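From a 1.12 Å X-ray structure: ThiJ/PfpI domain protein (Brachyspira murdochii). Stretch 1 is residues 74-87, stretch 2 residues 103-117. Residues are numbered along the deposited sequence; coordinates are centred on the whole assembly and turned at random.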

# COMPACT_ATOMS: atom_id res chain seq x y z
N VAL A 74 -2.82 1.94 1.18
CA VAL A 74 -1.41 1.79 0.84
C VAL A 74 -0.87 0.52 1.49
O VAL A 74 -0.83 0.42 2.73
CB VAL A 74 -0.59 3.00 1.31
CG1 VAL A 74 0.90 2.77 1.11
CG2 VAL A 74 -1.06 4.28 0.62
N PHE A 75 -0.46 -0.43 0.66
CA PHE A 75 0.15 -1.68 1.11
C PHE A 75 1.66 -1.51 1.20
O PHE A 75 2.34 -1.35 0.18
CB PHE A 75 -0.22 -2.82 0.15
CG PHE A 75 -1.69 -3.15 0.14
CD1 PHE A 75 -2.21 -4.06 1.06
CD2 PHE A 75 -2.56 -2.54 -0.76
CE1 PHE A 75 -3.57 -4.35 1.08
CE2 PHE A 75 -3.92 -2.82 -0.72
CZ PHE A 75 -4.42 -3.72 0.20
N VAL A 76 2.17 -1.52 2.42
CA VAL A 76 3.60 -1.38 2.68
C VAL A 76 4.27 -2.75 2.69
O VAL A 76 3.66 -3.73 3.13
CB VAL A 76 3.81 -0.64 4.04
CG1 VAL A 76 5.24 -0.73 4.55
CG2 VAL A 76 3.38 0.83 3.91
N GLY A 77 5.50 -2.80 2.19
CA GLY A 77 6.26 -4.02 2.12
C GLY A 77 7.15 -4.27 3.33
O GLY A 77 6.76 -4.06 4.50
N GLY A 78 8.36 -4.74 3.02
CA GLY A 78 9.28 -5.24 4.02
C GLY A 78 9.17 -6.74 4.14
O GLY A 78 8.16 -7.34 3.76
N ILE A 79 10.19 -7.35 4.73
CA ILE A 79 10.20 -8.80 4.88
C ILE A 79 8.99 -9.30 5.67
O ILE A 79 8.48 -10.38 5.39
CB ILE A 79 11.56 -9.27 5.49
CG1 ILE A 79 11.67 -10.80 5.48
CG2 ILE A 79 11.78 -8.69 6.89
CD1 ILE A 79 13.07 -11.31 5.81
N GLY A 80 8.51 -8.51 6.63
CA GLY A 80 7.33 -8.92 7.37
C GLY A 80 6.07 -9.03 6.53
O GLY A 80 5.13 -9.74 6.89
N CYS A 81 6.03 -8.34 5.39
CA CYS A 81 4.86 -8.37 4.52
C CYS A 81 4.60 -9.77 3.95
O CYS A 81 3.46 -10.10 3.61
CB CYS A 81 5.02 -7.35 3.39
SG CYS A 81 3.56 -7.16 2.35
N ILE A 82 5.64 -10.59 3.85
CA ILE A 82 5.48 -11.91 3.27
C ILE A 82 4.41 -12.72 4.00
O ILE A 82 3.69 -13.51 3.40
CB ILE A 82 6.83 -12.65 3.19
CG1 ILE A 82 7.79 -11.88 2.27
CG2 ILE A 82 6.66 -14.08 2.69
CD1 ILE A 82 9.24 -12.30 2.38
N THR A 83 4.28 -12.47 5.31
CA THR A 83 3.28 -13.12 6.14
C THR A 83 1.84 -12.76 5.74
O THR A 83 0.91 -13.46 6.11
CB THR A 83 3.49 -12.81 7.65
OG1 THR A 83 3.21 -11.43 7.93
CG2 THR A 83 4.93 -13.14 8.06
N LEU A 84 1.67 -11.67 4.99
CA LEU A 84 0.36 -11.17 4.56
C LEU A 84 0.04 -11.46 3.10
O LEU A 84 -1.07 -11.19 2.65
CB LEU A 84 0.31 -9.66 4.78
CG LEU A 84 0.53 -9.16 6.20
CD1 LEU A 84 0.52 -7.63 6.25
CD2 LEU A 84 -0.52 -9.74 7.13
N TRP A 85 1.00 -12.01 2.36
CA TRP A 85 0.82 -12.19 0.93
C TRP A 85 -0.35 -13.08 0.56
O TRP A 85 -1.05 -12.83 -0.44
CB TRP A 85 2.10 -12.75 0.34
CG TRP A 85 3.18 -11.77 0.12
CD1 TRP A 85 3.17 -10.42 0.36
CD2 TRP A 85 4.46 -12.07 -0.44
NE1 TRP A 85 4.37 -9.85 -0.01
CE2 TRP A 85 5.17 -10.85 -0.53
CE3 TRP A 85 5.07 -13.25 -0.89
CZ2 TRP A 85 6.46 -10.78 -1.07
CZ3 TRP A 85 6.34 -13.17 -1.42
CH2 TRP A 85 7.02 -11.95 -1.50
N ASP A 86 -0.54 -14.15 1.33
CA ASP A 86 -1.60 -15.12 1.05
C ASP A 86 -2.79 -14.97 1.99
O ASP A 86 -3.61 -15.87 2.09
CB ASP A 86 -1.04 -16.55 1.10
CG ASP A 86 -0.08 -16.83 -0.05
OD1 ASP A 86 -0.31 -16.33 -1.18
OD2 ASP A 86 0.92 -17.53 0.19
N ASP A 87 -2.90 -13.83 2.65
CA ASP A 87 -3.94 -13.62 3.63
C ASP A 87 -5.21 -13.09 2.96
O ASP A 87 -5.19 -12.07 2.27
CB ASP A 87 -3.41 -12.63 4.67
CG ASP A 87 -4.28 -12.56 5.91
OD1 ASP A 87 -5.44 -12.17 5.83
OD2 ASP A 87 -3.78 -12.89 6.99
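Stretch 2 103-117: IVAGIGSGVVIMANA

Stretch 2 enters as a strand, residues 103-107, running parallel to the strand end at Val74 and Phe75. Val104 CG1 meets the edge of the Phe75 ring, 4.0 Å from CE2. Ala105 pairs with Val74, their CA atoms 4.7 Å apart and their side chains on the same sheet face; its O accepts from Phe75 N at 2.8 Å. Gly106, paired with Phe75, must stay bare: a CB would strike SE of selenomethionine Met114. Ile107 N then closes the ladder on Phe75 O at 3.0 Å.

A type II' turn from Ile107 to Gly110 reverses the chain, with Gly108 at positive phi. One water accepts from both Ser109 N (2.9 Å) and Gly78 N (3.0 Å), while Ser109 O takes a weak hydrogen bond from Trp85 NE1 at 3.0 Å. At Gly110 the backbones close up: its CA lies 3.6 Å from Phe75 O, where a CB would clash.

The helix that follows offers side chains. Val112 CG1 sits over one face of the Trp85 indole, 3.5 Å from CD2. Ile113 touches four residues, among them Phe75, with Ile113 CG2 3.8 Å from Phe75 CE1, and Cys81, with Ile113 CD1 3.8 Å from Cys81 SG. Met114 CG packs 3.8 Å from Phe75 CD2. Finally, Asn116 ND2 donates almost straight to Trp85 O at 3.0 Å.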

# COMPACT_ATOMS: atom_id res chain seq x y z
N ILE A 103 -8.37 4.78 -4.38
CA ILE A 103 -7.00 4.54 -4.83
C ILE A 103 -6.44 3.32 -4.09
O ILE A 103 -6.61 3.18 -2.87
CB ILE A 103 -6.12 5.79 -4.61
CG1 ILE A 103 -6.65 6.99 -5.43
CG2 ILE A 103 -4.63 5.50 -4.84
CD1 ILE A 103 -7.32 6.73 -6.76
N VAL A 104 -5.80 2.43 -4.85
CA VAL A 104 -5.19 1.24 -4.30
C VAL A 104 -3.71 1.31 -4.65
O VAL A 104 -3.34 1.26 -5.85
CB VAL A 104 -5.84 -0.05 -4.84
CG1 VAL A 104 -5.28 -1.25 -4.09
CG2 VAL A 104 -7.36 0.02 -4.71
N ALA A 105 -2.87 1.44 -3.63
CA ALA A 105 -1.46 1.70 -3.86
C ALA A 105 -0.62 0.69 -3.11
O ALA A 105 -0.98 0.30 -1.99
CB ALA A 105 -1.11 3.13 -3.43
N GLY A 106 0.50 0.28 -3.68
CA GLY A 106 1.41 -0.62 -3.00
C GLY A 106 2.84 -0.28 -3.34
O GLY A 106 3.14 0.17 -4.46
N ILE A 107 3.73 -0.55 -2.40
CA ILE A 107 5.14 -0.30 -2.58
C ILE A 107 5.95 -1.50 -2.15
O ILE A 107 5.65 -2.15 -1.14
CB ILE A 107 5.58 1.02 -1.86
CG1 ILE A 107 7.08 1.27 -2.05
CG2 ILE A 107 5.16 1.04 -0.39
CD1 ILE A 107 7.51 2.70 -1.72
N GLY A 108 6.97 -1.82 -2.93
CA GLY A 108 7.81 -2.95 -2.61
C GLY A 108 6.97 -4.21 -2.47
O GLY A 108 6.08 -4.48 -3.27
N SER A 109 7.27 -5.00 -1.44
CA SER A 109 6.57 -6.26 -1.25
C SER A 109 5.05 -6.12 -1.04
O SER A 109 4.32 -7.09 -1.20
CB SER A 109 7.20 -7.06 -0.12
OG SER A 109 8.50 -7.45 -0.50
N GLY A 110 4.57 -4.92 -0.70
CA GLY A 110 3.14 -4.72 -0.63
C GLY A 110 2.41 -4.99 -1.94
O GLY A 110 1.23 -5.38 -1.94
N VAL A 111 3.09 -4.80 -3.07
CA VAL A 111 2.48 -5.02 -4.38
C VAL A 111 2.02 -6.47 -4.53
O VAL A 111 1.05 -6.74 -5.24
CB VAL A 111 3.43 -4.59 -5.52
CG1 VAL A 111 2.82 -4.85 -6.90
CG2 VAL A 111 3.78 -3.11 -5.38
N VAL A 112 2.73 -7.42 -3.90
CA VAL A 112 2.37 -8.83 -4.02
C VAL A 112 0.97 -9.12 -3.47
O VAL A 112 0.26 -9.97 -4.00
CB VAL A 112 3.44 -9.74 -3.42
CG1 VAL A 112 3.01 -11.21 -3.50
CG2 VAL A 112 4.76 -9.52 -4.13
N ILE A 113 0.55 -8.41 -2.42
CA ILE A 113 -0.81 -8.59 -1.91
C ILE A 113 -1.82 -8.27 -3.01
O ILE A 113 -2.80 -8.98 -3.22
CB ILE A 113 -1.07 -7.73 -0.67
CG1 ILE A 113 -0.17 -8.20 0.49
CG2 ILE A 113 -2.54 -7.75 -0.26
CD1 ILE A 113 -0.14 -7.24 1.68
N MSE A 114 -1.60 -7.14 -3.68
CA MSE A 114 -2.47 -6.71 -4.77
C MSE A 114 -2.47 -7.72 -5.93
O MSE A 114 -3.53 -8.05 -6.49
CB MSE A 114 -2.06 -5.32 -5.22
CG MSE A 114 -2.29 -4.26 -4.13
SE MSE A 114 -1.26 -2.62 -4.35
CE MSE A 114 -1.95 -1.99 -6.06
N ALA A 115 -1.28 -8.22 -6.28
CA ALA A 115 -1.18 -9.21 -7.34
C ALA A 115 -1.97 -10.46 -6.97
O ALA A 115 -2.73 -11.00 -7.78
CB ALA A 115 0.27 -9.55 -7.59
N ASN A 116 -1.78 -10.93 -5.74
CA ASN A 116 -2.44 -12.14 -5.28
C ASN A 116 -3.96 -11.97 -5.14
O ASN A 116 -4.69 -12.95 -5.24
CB ASN A 116 -1.83 -12.62 -3.97
CG ASN A 116 -0.45 -13.21 -4.14
OD1 ASN A 116 0.03 -13.41 -5.25
ND2 ASN A 116 0.20 -13.52 -3.03
N ALA A 117 -4.42 -10.74 -4.93
CA ALA A 117 -5.84 -10.43 -4.89
C ALA A 117 -6.47 -10.40 -6.29
O ALA A 117 -7.69 -10.20 -6.41
CB ALA A 117 -6.06 -9.08 -4.22
O HOH W 1 9.23 -3.79 0.35